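Side-chain contacts in GlcNAc-alpha-1,4-Gal-releasing endo-beta-galactosidase (Clostridium perfringens, PDB 1UPS), which probably hydrolyses O-glycosyl bonds as a calcium-binding family 16 endo-beta-galactosidase that releases GlcNAc-alpha-1,4-Gal from glycans: residues D170-F175 / H215-E220; P192-S197 / G240-E245; R295-G300 / P374-T379; A368-V373 / M389-E394. All blocks are in the same frame, centred on the assembly; numbering follows the deposited sequence.

Contact 1. Residues D170-F175 / H215-E220; sequences DILETF and HIYAME
Ile171 meets Met219 where the chain turns a corner just after strand 168-170, and the contact spans the core of the beta sandwich, from the six-stranded sheet to strand 215-221 of the other. The two side chains lie nearly at right angles. Ile171 CD1 reaches Met219 CE at 3.9 Å, while its other branch, CG2, sits 4.0 Å from Met219 CB, so the flexible methionine can follow the branched residue at both ends. A bend in the methionine at chi3 (73°) curls CE back toward the isoleucine. Leu172 follows, and both it and Ile171 face Trp148 of the neighbouring strand, which makes a classic beta bulge and lets two successive side chains contribute to the core. Leu172 CD1 stands over the centre of the Tyr217 ring, 3.5 Å from its centroid and only 4° off the normal, a CH-pi contact in which one methyl group matches the flat face of the ring. Trp182 meets the same tyrosine edge-to-face. A water lies 2.8 Å from Thr174 OG1, which also bonds Arg183 N, and at a longer, weak 3.3 Å from Tyr217 OH. The E-x-D-x-x-E sequence around the bulge matches the signature that carries the catalytic acids in family 16 relatives. Apolar packing thus holds the bulge against the opposite sheet, while a water shared with Thr174 gives the phenol end a weak polar link.

Contact 2. Residues P192-S197 / G240-E245; sequences PNFQTS and GSPDYE
This is an aromatic-proline contact between two loops at one end of the family 16 sandwich, partly buried and remote from the calcium. Phe194 carries it. Its loop joins strands 181-187 and 199-204 of the six-stranded sheet, whereas 240-245 leads from strand 233-239 of the other sheet to strand 246-254, crossing from one layer to the next. With CG anti to the backbone N (chi1 175°), the Phe194 ring extends toward the crossing chain. Pro242 lies over one face: its CG is 3.8 Å from the ring centroid and 10° off the normal, a CH-pi contact, and its CD comes to 3.7 Å from Phe194 CE2. Proline suits the place because its ring C-H groups are weakly polarised, CD most of all as it is bonded to N, and its rigid ring leans on the aromatic with CG and CD lowest. Gln195 CB covers the opposite face, 3.6 Å above the Phe194 plane, so the ring is sandwiched. The amide end of Gln195 turns back on its own loop, where NE2 donates to Ser197 O at 2.8 Å. At the Phe194 edge lies Gly240 O, 3.8 Å from CE2; with phi at 106°, a CB on Gly240 would collide with the preceding carbonyl O. Ser241 lends its CA to the phenylalanine, while its hydroxyl bonds Thr222 O. Pro242 has a second aromatic neighbour, since its CB sits over the rim of the Tyr244 ring. Here the stack packs two connecting loops at one end of the jelly-roll beta sandwich, the fold of family 16 glycosidases.

Contact 3. Residues R295-G300 / P374-T379; sequences RNRQTG and PVDGYT
A type I' beta turn, Val375 to Tyr378, closes the hairpin of strands 370-375 and 378-383 in what is probably the beta-trefoil domain, and Arg297 reaches over to it. Asp376 and Gly377 occupy the two positive-phi positions of the turn, where glycine is at ease. The Arg297 chain runs extended across the Tyr378 ring: CD stands over its centre, 3.6 Å from the centroid, in a CH-pi contact. Beyond it the guanidinium lies almost parallel to the ring, their planes 12° apart, with NE 3.3 Å from Tyr378 CE2. NH1 points on to Asp376 OD1 at 2.9 Å, a salt bridge with a nearly straight bond (173°). The carboxylate oxygen is met on its anti side and 34° out of its plane, while the bond lies in the guanidinium plane. NH1 also bonds Gln413 OE1, and Trp410 makes a cation-pi contact with the same arginine. A water links Arg297 NE, 3.1 Å away, to Tyr378 OH at 3.2 Å. Behind the arginine, Asn296 OD1 accepts from Thr299 N at 3.0 Å in an Asx motif that shapes the bend of 297-299. Arginine suits the site because its methylenes, flat cation and N-H edge are all used; tyrosine below and polar partners at the edge restrict the guanidinium's rotation, and the nearby positive charge would probably favour an ionised Asp376.

Contact 4. Residues A368-V373 / M389-E394; sequences AQWSEV and MSIHTE
Trp370 and Ile391 pack together in the interior of the C-terminal domain, whose sequence family and short hairpins are consistent with a ricin-type beta-trefoil. Apolar contact dominates. The isoleucine crosses the indole at about a right angle and lies over one face: CD1 is 3.8 Å from the centroid of the six-membered ring, 5° off its normal, in a CH-pi contact, and CG1 comes closer still to the rim, 3.5 Å from Trp370 CZ3. With CG1 anti to the carbonyl carbon (chi1 -57°), this longer branch of Ile391 is the one laid on the ring. The broad indole face gives it a wide apolar surface, and Phe381 and Leu400 also touch Ile391. No hydrogen bond crosses the contact; Met389 O only lies at the indole edge, 4.5 Å from Trp370 CZ3. Polar atoms beside the packing find partners outside it: Trp370 NE1 bonds Leu347 O, and Ile391 O receives the indole N-H of Trp414. Further along strand 390-392, histidine suits the turn that follows because its ring nitrogen can accept a backbone N-H: Glu394 N donates to His392 ND1 at 2.9 Å, nearly straight and in the imidazole plane.

Overall arrangement
The four contacts fall into two pairs. Contacts 1 and 2 lie in the family 16 sandwich, their centres 19 Å apart, and their segments alternate along the chain: contact 1 joins the two sheets in the core, contact 2 their connecting loops at one end. Contacts 3 and 4 come later in sequence, in the probable trefoil domain. They also interleave, share strand 370-375, have centres 12 Å apart, and touch where Asn296 ND2 lies 3.6 Å from Thr393 OG1. Between the pairs the centres are 24 to 30 Å apart without touching. Each domain thus has its own interleaved pair, linking separate segments, with the calcium on the sandwich side.

Contact 1. Residues D170-F175 / H215-E220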
loop_
_atom_site.group_PDB
_atom_site.type_symbol
_atom_site.label_atom_id
_atom_site.label_comp_id
_atom_site.label_asym_id
_atom_site.label_seq_id
_atom_site.Cartn_x
_atom_site.Cartn_y
_atom_site.Cartn_z
ATOM N N ASP A 170 6.298 1.885 1.999
ATOM C CA ASP A 170 6.985 1.551 0.761
ATOM C C ASP A 170 5.903 1.242 -0.269
ATOM O O ASP A 170 5.386 0.132 -0.303
ATOM C CB ASP A 170 7.908 0.357 0.984
ATOM C CG ASP A 170 8.900 0.621 2.090
ATOM O OD1 ASP A 170 9.550 1.699 2.047
ATOM O OD2 ASP A 170 9.040 -0.157 3.050
ATOM N N ILE A 171 5.508 2.247 -1.044
ATOM C CA ILE A 171 4.388 2.085 -1.993
ATOM C C ILE A 171 4.785 1.120 -3.092
ATOM O O ILE A 171 3.957 0.347 -3.570
ATOM C CB ILE A 171 3.946 3.446 -2.602
ATOM C CG1 ILE A 171 3.658 4.475 -1.493
ATOM C CG2 ILE A 171 2.704 3.280 -3.495
ATOM C CD1 ILE A 171 3.628 5.923 -2.034
ATOM N N LEU A 172 6.055 1.173 -3.480
ATOM C CA LEU A 172 6.610 0.201 -4.401
ATOM C C LEU A 172 8.042 -0.080 -3.960
ATOM O O LEU A 172 8.799 0.842 -3.669
ATOM C CB LEU A 172 6.585 0.761 -5.838
ATOM C CG LEU A 172 7.068 -0.204 -6.928
ATOM C CD1 LEU A 172 6.267 0.015 -8.233
ATOM C CD2 LEU A 172 8.555 0.028 -7.228
ATOM N N GLU A 173 8.403 -1.358 -3.898
ATOM C CA GLU A 173 9.734 -1.764 -3.481
ATOM C C GLU A 173 10.191 -2.971 -4.302
ATOM O O GLU A 173 11.079 -3.727 -3.885
ATOM C CB GLU A 173 9.719 -2.076 -1.957
ATOM C CG GLU A 173 11.106 -2.081 -1.355
ATOM C CD GLU A 173 11.130 -2.479 0.125
ATOM O OE1 GLU A 173 11.904 -1.844 0.853
ATOM O OE2 GLU A 173 10.447 -3.451 0.540
ATOM N N THR A 174 9.595 -3.120 -5.489
ATOM C CA THR A 174 9.736 -4.324 -6.318
ATOM C C THR A 174 11.190 -4.691 -6.651
ATOM O O THR A 174 11.962 -3.852 -7.125
ATOM C CB THR A 174 8.911 -4.142 -7.588
ATOM O OG1 THR A 174 7.544 -3.853 -7.197
ATOM C CG2 THR A 174 8.841 -5.464 -8.382
ATOM N N PHE A 175 11.546 -5.951 -6.421
ATOM C CA PHE A 175 12.911 -6.454 -6.710
ATOM C C PHE A 175 13.109 -6.697 -8.189
ATOM O O PHE A 175 12.196 -7.192 -8.850
ATOM C CB PHE A 175 13.152 -7.796 -6.031
ATOM C CG PHE A 175 13.347 -7.721 -4.530
ATOM C CD1 PHE A 175 13.979 -8.768 -3.874
ATOM C CD2 PHE A 175 12.889 -6.623 -3.787
ATOM C CE1 PHE A 175 14.177 -8.720 -2.479
ATOM C CE2 PHE A 175 13.070 -6.569 -2.400
ATOM C CZ PHE A 175 13.711 -7.642 -1.751
ATOM N N HIS A 215 3.304 0.874 -16.287
ATOM C CA HIS A 215 2.061 0.611 -15.558
ATOM C C HIS A 215 1.838 1.689 -14.513
ATOM O O HIS A 215 2.745 2.460 -14.219
ATOM C CB HIS A 215 2.065 -0.798 -14.958
ATOM C CG HIS A 215 1.977 -1.853 -16.008
ATOM N ND1 HIS A 215 0.769 -2.310 -16.492
ATOM C CD2 HIS A 215 2.937 -2.450 -16.755
ATOM C CE1 HIS A 215 0.991 -3.191 -17.456
ATOM N NE2 HIS A 215 2.298 -3.289 -17.640
ATOM N N ILE A 216 0.609 1.782 -14.014
ATOM C CA ILE A 216 0.252 2.823 -13.066
ATOM C C ILE A 216 0.169 2.203 -11.670
ATOM O O ILE A 216 -0.516 1.190 -11.462
ATOM C CB ILE A 216 -1.099 3.535 -13.485
ATOM C CG1 ILE A 216 -0.942 4.216 -14.861
ATOM C CG2 ILE A 216 -1.494 4.578 -12.464
ATOM C CD1 ILE A 216 -2.209 4.956 -15.369
ATOM N N TYR A 217 0.865 2.829 -10.724
ATOM C CA TYR A 217 0.877 2.421 -9.320
ATOM C C TYR A 217 0.348 3.586 -8.506
ATOM O O TYR A 217 0.785 4.721 -8.684
ATOM C CB TYR A 217 2.322 2.101 -8.869
ATOM C CG TYR A 217 2.955 1.005 -9.710
ATOM C CD1 TYR A 217 3.746 1.316 -10.819
ATOM C CD2 TYR A 217 2.742 -0.340 -9.401
ATOM C CE1 TYR A 217 4.341 0.293 -11.599
ATOM C CE2 TYR A 217 3.318 -1.363 -10.165
ATOM C CZ TYR A 217 4.108 -1.028 -11.269
ATOM O OH TYR A 217 4.669 -2.027 -12.027
ATOM N N ALA A 218 -0.584 3.314 -7.605
ATOM C CA ALA A 218 -1.178 4.394 -6.819
ATOM C C ALA A 218 -1.515 3.956 -5.405
ATOM O O ALA A 218 -1.750 2.768 -5.142
ATOM C CB ALA A 218 -2.444 4.967 -7.525
ATOM N N MET A 219 -1.511 4.937 -4.506
ATOM C CA MET A 219 -1.956 4.747 -3.138
ATOM C C MET A 219 -2.917 5.868 -2.755
ATOM O O MET A 219 -2.595 7.059 -2.895
ATOM C CB MET A 219 -0.764 4.756 -2.161
ATOM C CG MET A 219 -1.236 4.793 -0.685
ATOM S SD MET A 219 0.148 5.016 0.474
ATOM C CE MET A 219 0.536 6.709 0.187
ATOM N N GLU A 220 -4.084 5.491 -2.237
ATOM C CA GLU A 220 -4.935 6.473 -1.576
ATOM C C GLU A 220 -4.765 6.325 -0.070
ATOM O O GLU A 220 -5.023 5.257 0.505
ATOM C CB GLU A 220 -6.419 6.346 -1.980
ATOM C CG GLU A 220 -7.241 7.508 -1.410
ATOM C CD GLU A 220 -8.447 7.897 -2.259
ATOM O OE1 GLU A 220 -8.666 9.107 -2.487
ATOM O OE2 GLU A 220 -9.178 6.998 -2.686
HETATM O O HOH W 1 5.757 -3.625 -9.349
#

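Contact 2. Residues P192-S197 / G240-E245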
loop_
_atom_site.group_PDB
_atom_site.type_symbol
_atom_site.label_atom_id
_atom_site.label_comp_id
_atom_site.label_asym_id
_atom_site.label_seq_id
_atom_site.Cartn_x
_atom_site.Cartn_y
_atom_site.Cartn_z
ATOM N N PRO A 192 3.898 4.610 17.756
ATOM C CA PRO A 192 3.123 3.546 18.421
ATOM C C PRO A 192 1.733 3.366 17.797
ATOM O O PRO A 192 1.046 2.368 18.064
ATOM C CB PRO A 192 2.996 4.052 19.863
ATOM C CG PRO A 192 3.000 5.531 19.732
ATOM C CD PRO A 192 3.966 5.838 18.582
ATOM N N ASN A 193 1.330 4.316 16.961
ATOM C CA ASN A 193 -0.037 4.335 16.432
ATOM C C ASN A 193 -0.193 3.880 14.976
ATOM O O ASN A 193 -1.312 3.923 14.420
ATOM C CB ASN A 193 -0.626 5.739 16.613
ATOM C CG ASN A 193 -0.630 6.184 18.066
ATOM O OD1 ASN A 193 -0.954 5.404 18.953
ATOM N ND2 ASN A 193 -0.250 7.437 18.310
ATOM N N PHE A 194 0.916 3.469 14.361
ATOM C CA PHE A 194 0.896 2.997 12.973
ATOM C C PHE A 194 1.782 1.793 12.729
ATOM O O PHE A 194 3.005 1.852 12.949
ATOM C CB PHE A 194 1.288 4.112 11.990
ATOM C CG PHE A 194 1.391 3.642 10.549
ATOM C CD1 PHE A 194 2.620 3.662 9.888
ATOM C CD2 PHE A 194 0.266 3.172 9.866
ATOM C CE1 PHE A 194 2.730 3.206 8.567
ATOM C CE2 PHE A 194 0.366 2.721 8.535
ATOM C CZ PHE A 194 1.608 2.748 7.897
ATOM N N GLN A 195 1.164 0.713 12.246
ATOM C CA GLN A 195 1.896 -0.445 11.725
ATOM C C GLN A 195 3.116 -0.795 12.575
ATOM O O GLN A 195 4.263 -0.734 12.107
ATOM C CB GLN A 195 2.301 -0.185 10.255
ATOM C CG GLN A 195 2.547 -1.450 9.420
ATOM C CD GLN A 195 1.392 -2.442 9.488
ATOM O OE1 GLN A 195 0.262 -2.107 9.122
ATOM N NE2 GLN A 195 1.662 -3.648 9.990
ATOM N N THR A 196 2.872 -1.187 13.828
ATOM C CA THR A 196 3.988 -1.369 14.765
ATOM C C THR A 196 4.821 -2.625 14.553
ATOM O O THR A 196 5.806 -2.820 15.254
ATOM C CB THR A 196 3.525 -1.279 16.233
ATOM O OG1 THR A 196 2.474 -2.224 16.456
ATOM C CG2 THR A 196 2.892 0.063 16.506
ATOM N N SER A 197 4.402 -3.495 13.633
ATOM C CA SER A 197 5.259 -4.560 13.095
ATOM C C SER A 197 5.285 -4.417 11.569
ATOM O O SER A 197 4.293 -3.995 10.974
ATOM C CB SER A 197 4.723 -5.947 13.467
ATOM O OG SER A 197 4.623 -6.110 14.895
ATOM N N GLY A 240 -5.389 1.359 8.895
ATOM C CA GLY A 240 -4.497 2.166 9.725
ATOM C C GLY A 240 -3.636 3.040 8.824
ATOM O O GLY A 240 -3.311 2.651 7.704
ATOM N N SER A 241 -3.286 4.237 9.276
ATOM C CA SER A 241 -2.511 5.155 8.431
ATOM C C SER A 241 -1.847 6.205 9.296
ATOM O O SER A 241 -2.369 6.533 10.373
ATOM C CB SER A 241 -3.411 5.844 7.388
ATOM O OG SER A 241 -4.172 6.900 7.972
ATOM N N PRO A 242 -0.713 6.728 8.833
ATOM C CA PRO A 242 -0.037 7.821 9.535
ATOM C C PRO A 242 -0.902 9.068 9.605
ATOM O O PRO A 242 -1.719 9.307 8.714
ATOM C CB PRO A 242 1.204 8.069 8.688
ATOM C CG PRO A 242 1.412 6.762 7.961
ATOM C CD PRO A 242 0.018 6.315 7.611
ATOM N N ASP A 243 -0.740 9.847 10.671
ATOM C CA ASP A 243 -1.547 11.060 10.831
ATOM C C ASP A 243 -0.713 12.348 10.916
ATOM O O ASP A 243 -0.960 13.238 11.769
ATOM C CB ASP A 243 -2.515 10.902 12.010
ATOM C CG ASP A 243 -1.811 10.810 13.355
ATOM O OD1 ASP A 243 -0.599 10.493 13.410
ATOM O OD2 ASP A 243 -2.412 11.056 14.427
ATOM N N TYR A 244 0.269 12.445 10.019
ATOM C CA TYR A 244 1.191 13.585 9.958
ATOM C C TYR A 244 1.729 13.684 8.544
ATOM O O TYR A 244 1.530 12.770 7.741
ATOM C CB TYR A 244 2.368 13.422 10.941
ATOM C CG TYR A 244 2.837 12.009 11.076
ATOM C CD1 TYR A 244 3.694 11.439 10.124
ATOM C CD2 TYR A 244 2.406 11.218 12.143
ATOM C CE1 TYR A 244 4.116 10.114 10.246
ATOM C CE2 TYR A 244 2.831 9.888 12.271
ATOM C CZ TYR A 244 3.682 9.356 11.323
ATOM O OH TYR A 244 4.096 8.053 11.430
ATOM N N GLU A 245 2.400 14.785 8.242
ATOM C CA GLU A 245 2.926 15.000 6.891
ATOM C C GLU A 245 4.073 14.037 6.616
ATOM O O GLU A 245 4.832 13.698 7.521
ATOM C CB GLU A 245 3.402 16.441 6.713
ATOM C CG GLU A 245 2.262 17.453 6.763
ATOM C CD GLU A 245 2.590 18.761 6.070
ATOM O OE1 GLU A 245 3.749 18.968 5.667
ATOM O OE2 GLU A 245 1.671 19.604 5.948
#

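Contact 3. Residues R295-G300 / P374-T379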
loop_
_atom_site.group_PDB
_atom_site.type_symbol
_atom_site.label_atom_id
_atom_site.label_comp_id
_atom_site.label_asym_id
_atom_site.label_seq_id
_atom_site.Cartn_x
_atom_site.Cartn_y
_atom_site.Cartn_z
ATOM N N ARG A 295 -22.691 -8.758 -1.110
ATOM C CA ARG A 295 -23.250 -9.537 -2.210
ATOM C C ARG A 295 -22.234 -10.539 -2.762
ATOM O O ARG A 295 -21.063 -10.192 -2.972
ATOM C CB ARG A 295 -23.681 -8.581 -3.321
ATOM C CG ARG A 295 -24.479 -9.247 -4.459
ATOM C CD ARG A 295 -24.823 -8.286 -5.612
ATOM N NE ARG A 295 -26.061 -8.730 -6.256
ATOM C CZ ARG A 295 -26.590 -8.225 -7.373
ATOM N NH1 ARG A 295 -26.005 -7.218 -8.023
ATOM N NH2 ARG A 295 -27.715 -8.744 -7.848
ATOM N N ASN A 296 -22.698 -11.763 -3.017
ATOM C CA ASN A 296 -21.872 -12.805 -3.628
ATOM C C ASN A 296 -21.680 -12.595 -5.130
ATOM O O ASN A 296 -22.639 -12.289 -5.854
ATOM C CB ASN A 296 -22.504 -14.184 -3.392
ATOM C CG ASN A 296 -21.561 -15.321 -3.765
ATOM O OD1 ASN A 296 -21.621 -15.873 -4.881
ATOM N ND2 ASN A 296 -20.652 -15.647 -2.852
ATOM N N ARG A 297 -20.451 -12.751 -5.612
ATOM C CA ARG A 297 -20.208 -12.542 -7.043
ATOM C C ARG A 297 -20.907 -13.575 -7.942
ATOM O O ARG A 297 -21.496 -13.232 -8.988
ATOM C CB ARG A 297 -18.710 -12.484 -7.365
ATOM C CG ARG A 297 -18.440 -12.187 -8.860
ATOM C CD ARG A 297 -16.949 -12.132 -9.206
ATOM N NE ARG A 297 -16.736 -11.654 -10.570
ATOM C CZ ARG A 297 -15.547 -11.472 -11.139
ATOM N NH1 ARG A 297 -14.427 -11.718 -10.462
ATOM N NH2 ARG A 297 -15.483 -11.017 -12.406
ATOM N N GLN A 298 -20.827 -14.837 -7.542
ATOM C CA GLN A 298 -21.371 -15.922 -8.362
ATOM C C GLN A 298 -22.895 -15.929 -8.368
ATOM O O GLN A 298 -23.514 -16.029 -9.443
ATOM C CB GLN A 298 -20.798 -17.287 -7.911
ATOM C CG GLN A 298 -21.430 -18.517 -8.622
ATOM C CD GLN A 298 -20.988 -18.709 -10.055
ATOM O OE1 GLN A 298 -20.393 -17.816 -10.655
ATOM N NE2 GLN A 298 -21.279 -19.894 -10.623
ATOM N N THR A 299 -23.509 -15.797 -7.192
ATOM C CA THR A 299 -24.966 -15.973 -7.084
ATOM C C THR A 299 -25.750 -14.678 -7.132
ATOM O O THR A 299 -26.969 -14.714 -7.336
ATOM C CB THR A 299 -25.374 -16.684 -5.789
ATOM O OG1 THR A 299 -25.041 -15.849 -4.663
ATOM C CG2 THR A 299 -24.581 -18.013 -5.595
ATOM N N GLY A 300 -25.073 -13.555 -6.905
ATOM C CA GLY A 300 -25.747 -12.264 -6.827
ATOM C C GLY A 300 -26.609 -12.077 -5.580
ATOM O O GLY A 300 -27.363 -11.095 -5.505
ATOM N N PRO A 374 -8.302 -8.005 -1.893
ATOM C CA PRO A 374 -8.875 -7.587 -3.176
ATOM C C PRO A 374 -8.532 -8.572 -4.286
ATOM O O PRO A 374 -7.389 -9.048 -4.406
ATOM C CB PRO A 374 -8.231 -6.215 -3.447
ATOM C CG PRO A 374 -7.618 -5.780 -2.150
ATOM C CD PRO A 374 -7.319 -7.034 -1.375
ATOM N N VAL A 375 -9.525 -8.864 -5.110
ATOM C CA VAL A 375 -9.313 -9.694 -6.283
ATOM C C VAL A 375 -10.318 -9.278 -7.318
ATOM O O VAL A 375 -11.540 -9.324 -7.076
ATOM C CB VAL A 375 -9.432 -11.226 -5.969
ATOM C CG1 VAL A 375 -10.680 -11.524 -5.158
ATOM C CG2 VAL A 375 -9.421 -12.069 -7.269
ATOM N N ASP A 376 -9.801 -8.829 -8.460
ATOM C CA ASP A 376 -10.606 -8.688 -9.643
ATOM C C ASP A 376 -11.817 -7.759 -9.449
ATOM O O ASP A 376 -12.844 -7.945 -10.094
ATOM C CB ASP A 376 -11.062 -10.100 -10.044
ATOM C CG ASP A 376 -11.180 -10.275 -11.506
ATOM O OD1 ASP A 376 -11.918 -11.206 -11.915
ATOM O OD2 ASP A 376 -10.586 -9.540 -12.325
ATOM N N GLY A 377 -11.687 -6.764 -8.566
ATOM C CA GLY A 377 -12.754 -5.818 -8.280
ATOM C C GLY A 377 -13.665 -6.194 -7.118
ATOM O O GLY A 377 -14.582 -5.426 -6.768
ATOM N N TYR A 378 -13.403 -7.358 -6.525
ATOM C CA TYR A 378 -14.180 -7.918 -5.420
ATOM C C TYR A 378 -13.285 -8.152 -4.200
ATOM O O TYR A 378 -12.117 -7.766 -4.208
ATOM C CB TYR A 378 -14.853 -9.222 -5.867
ATOM C CG TYR A 378 -15.904 -9.010 -6.952
ATOM C CD1 TYR A 378 -17.263 -8.956 -6.630
ATOM C CD2 TYR A 378 -15.532 -8.855 -8.290
ATOM C CE1 TYR A 378 -18.232 -8.750 -7.629
ATOM C CE2 TYR A 378 -16.482 -8.650 -9.288
ATOM C CZ TYR A 378 -17.829 -8.603 -8.949
ATOM O OH TYR A 378 -18.768 -8.412 -9.956
ATOM N N THR A 379 -13.842 -8.759 -3.155
ATOM C CA THR A 379 -13.154 -8.918 -1.874
ATOM C C THR A 379 -13.279 -10.356 -1.398
ATOM O O THR A 379 -14.387 -10.896 -1.359
ATOM C CB THR A 379 -13.822 -7.987 -0.828
ATOM O OG1 THR A 379 -13.821 -6.638 -1.315
ATOM C CG2 THR A 379 -13.000 -7.898 0.460
HETATM O O HOH W 2 -19.074 -10.598 -12.326
#

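Contact 4. Residues A368-V373 / M389-E394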
loop_
_atom_site.group_PDB
_atom_site.type_symbol
_atom_site.label_atom_id
_atom_site.label_comp_id
_atom_site.label_asym_id
_atom_site.label_seq_id
_atom_site.Cartn_x
_atom_site.Cartn_y
_atom_site.Cartn_z
ATOM N N ALA A 368 -12.801 -14.558 14.882
ATOM C CA ALA A 368 -13.734 -13.501 14.454
ATOM C C ALA A 368 -13.034 -12.383 13.671
ATOM O O ALA A 368 -13.646 -11.348 13.356
ATOM C CB ALA A 368 -14.475 -12.925 15.669
ATOM N N GLN A 369 -11.771 -12.599 13.330
ATOM C CA GLN A 369 -11.000 -11.593 12.607
ATOM C C GLN A 369 -10.634 -12.077 11.205
ATOM O O GLN A 369 -10.309 -13.253 11.009
ATOM C CB GLN A 369 -9.742 -11.245 13.385
ATOM C CG GLN A 369 -10.046 -10.594 14.725
ATOM C CD GLN A 369 -8.784 -10.275 15.477
ATOM O OE1 GLN A 369 -7.704 -10.276 14.888
ATOM N NE2 GLN A 369 -8.903 -10.003 16.779
ATOM N N TRP A 370 -10.690 -11.159 10.245
ATOM C CA TRP A 370 -10.578 -11.518 8.833
ATOM C C TRP A 370 -9.609 -10.617 8.061
ATOM O O TRP A 370 -9.586 -9.417 8.274
ATOM C CB TRP A 370 -11.974 -11.453 8.193
ATOM C CG TRP A 370 -12.988 -12.299 8.896
ATOM C CD1 TRP A 370 -13.815 -11.913 9.916
ATOM C CD2 TRP A 370 -13.298 -13.675 8.627
ATOM N NE1 TRP A 370 -14.608 -12.966 10.305
ATOM C CE2 TRP A 370 -14.317 -14.058 9.528
ATOM C CE3 TRP A 370 -12.811 -14.630 7.713
ATOM C CZ2 TRP A 370 -14.857 -15.354 9.553
ATOM C CZ3 TRP A 370 -13.346 -15.916 7.727
ATOM C CH2 TRP A 370 -14.365 -16.267 8.647
ATOM N N SER A 371 -8.786 -11.212 7.195
ATOM C CA SER A 371 -7.989 -10.450 6.231
ATOM C C SER A 371 -8.838 -10.144 4.999
ATOM O O SER A 371 -9.516 -11.028 4.485
ATOM C CB SER A 371 -6.755 -11.243 5.802
ATOM O OG SER A 371 -5.908 -11.520 6.901
ATOM N N GLU A 372 -8.801 -8.895 4.533
ATOM C CA GLU A 372 -9.492 -8.493 3.303
ATOM C C GLU A 372 -8.534 -8.550 2.121
ATOM O O GLU A 372 -7.470 -7.915 2.136
ATOM C CB GLU A 372 -9.997 -7.071 3.443
ATOM C CG GLU A 372 -11.399 -6.933 3.970
ATOM C CD GLU A 372 -11.779 -5.479 4.163
ATOM O OE1 GLU A 372 -12.183 -5.122 5.288
ATOM O OE2 GLU A 372 -11.668 -4.691 3.193
ATOM N N VAL A 373 -8.883 -9.332 1.107
ATOM C CA VAL A 373 -7.993 -9.546 -0.014
ATOM C C VAL A 373 -8.691 -9.147 -1.315
ATOM O O VAL A 373 -9.592 -9.861 -1.778
ATOM C CB VAL A 373 -7.507 -11.020 -0.091
ATOM C CG1 VAL A 373 -6.485 -11.196 -1.189
ATOM C CG2 VAL A 373 -6.918 -11.473 1.240
ATOM N N MET A 389 -8.628 -20.600 5.447
ATOM C CA MET A 389 -10.084 -20.645 5.338
ATOM C C MET A 389 -10.629 -19.308 4.862
ATOM O O MET A 389 -10.286 -18.271 5.429
ATOM C CB MET A 389 -10.700 -20.990 6.703
ATOM C CG MET A 389 -10.213 -22.315 7.295
ATOM S SD MET A 389 -10.667 -23.685 6.236
ATOM C CE MET A 389 -9.153 -24.615 6.120
ATOM N N SER A 390 -11.472 -19.336 3.825
ATOM C CA SER A 390 -12.124 -18.135 3.314
ATOM C C SER A 390 -13.652 -18.291 3.398
ATOM O O SER A 390 -14.171 -19.408 3.478
ATOM C CB SER A 390 -11.686 -17.819 1.880
ATOM O OG SER A 390 -12.015 -18.869 0.991
ATOM N N ILE A 391 -14.355 -17.161 3.373
ATOM C CA ILE A 391 -15.818 -17.141 3.372
ATOM C C ILE A 391 -16.320 -17.413 1.958
ATOM O O ILE A 391 -15.896 -16.754 1.008
ATOM C CB ILE A 391 -16.333 -15.772 3.849
ATOM C CG1 ILE A 391 -15.770 -15.459 5.249
ATOM C CG2 ILE A 391 -17.863 -15.791 3.852
ATOM C CD1 ILE A 391 -16.395 -14.206 5.919
ATOM N N HIS A 392 -17.200 -18.395 1.808
ATOM C CA HIS A 392 -17.645 -18.797 0.456
ATOM C C HIS A 392 -19.007 -19.486 0.482
ATOM O O HIS A 392 -19.514 -19.841 1.556
ATOM C CB HIS A 392 -16.615 -19.726 -0.223
ATOM C CG HIS A 392 -16.553 -21.095 0.385
ATOM N ND1 HIS A 392 -17.450 -22.098 0.065
ATOM C CD2 HIS A 392 -15.724 -21.618 1.324
ATOM C CE1 HIS A 392 -17.167 -23.181 0.771
ATOM N NE2 HIS A 392 -16.124 -22.917 1.543
ATOM N N THR A 393 -19.606 -19.664 -0.699
ATOM C CA THR A 393 -20.831 -20.476 -0.823
ATOM C C THR A 393 -20.691 -21.519 -1.937
ATOM O O THR A 393 -21.596 -21.695 -2.752
ATOM C CB THR A 393 -22.142 -19.623 -1.037
ATOM O OG1 THR A 393 -22.059 -18.896 -2.277
ATOM C CG2 THR A 393 -22.293 -18.540 0.035
ATOM N N GLU A 394 -19.561 -22.218 -1.967
ATOM C CA GLU A 394 -19.266 -23.139 -3.068
ATOM C C GLU A 394 -20.180 -24.380 -3.107
ATOM O O GLU A 394 -20.257 -25.047 -4.144
ATOM C CB GLU A 394 -17.774 -23.531 -3.075
ATOM C CG GLU A 394 -17.303 -24.424 -4.240
ATOM C CD GLU A 394 -17.571 -23.876 -5.646
ATOM O OE1 GLU A 394 -17.593 -24.691 -6.613
ATOM O OE2 GLU A 394 -17.753 -22.649 -5.811
#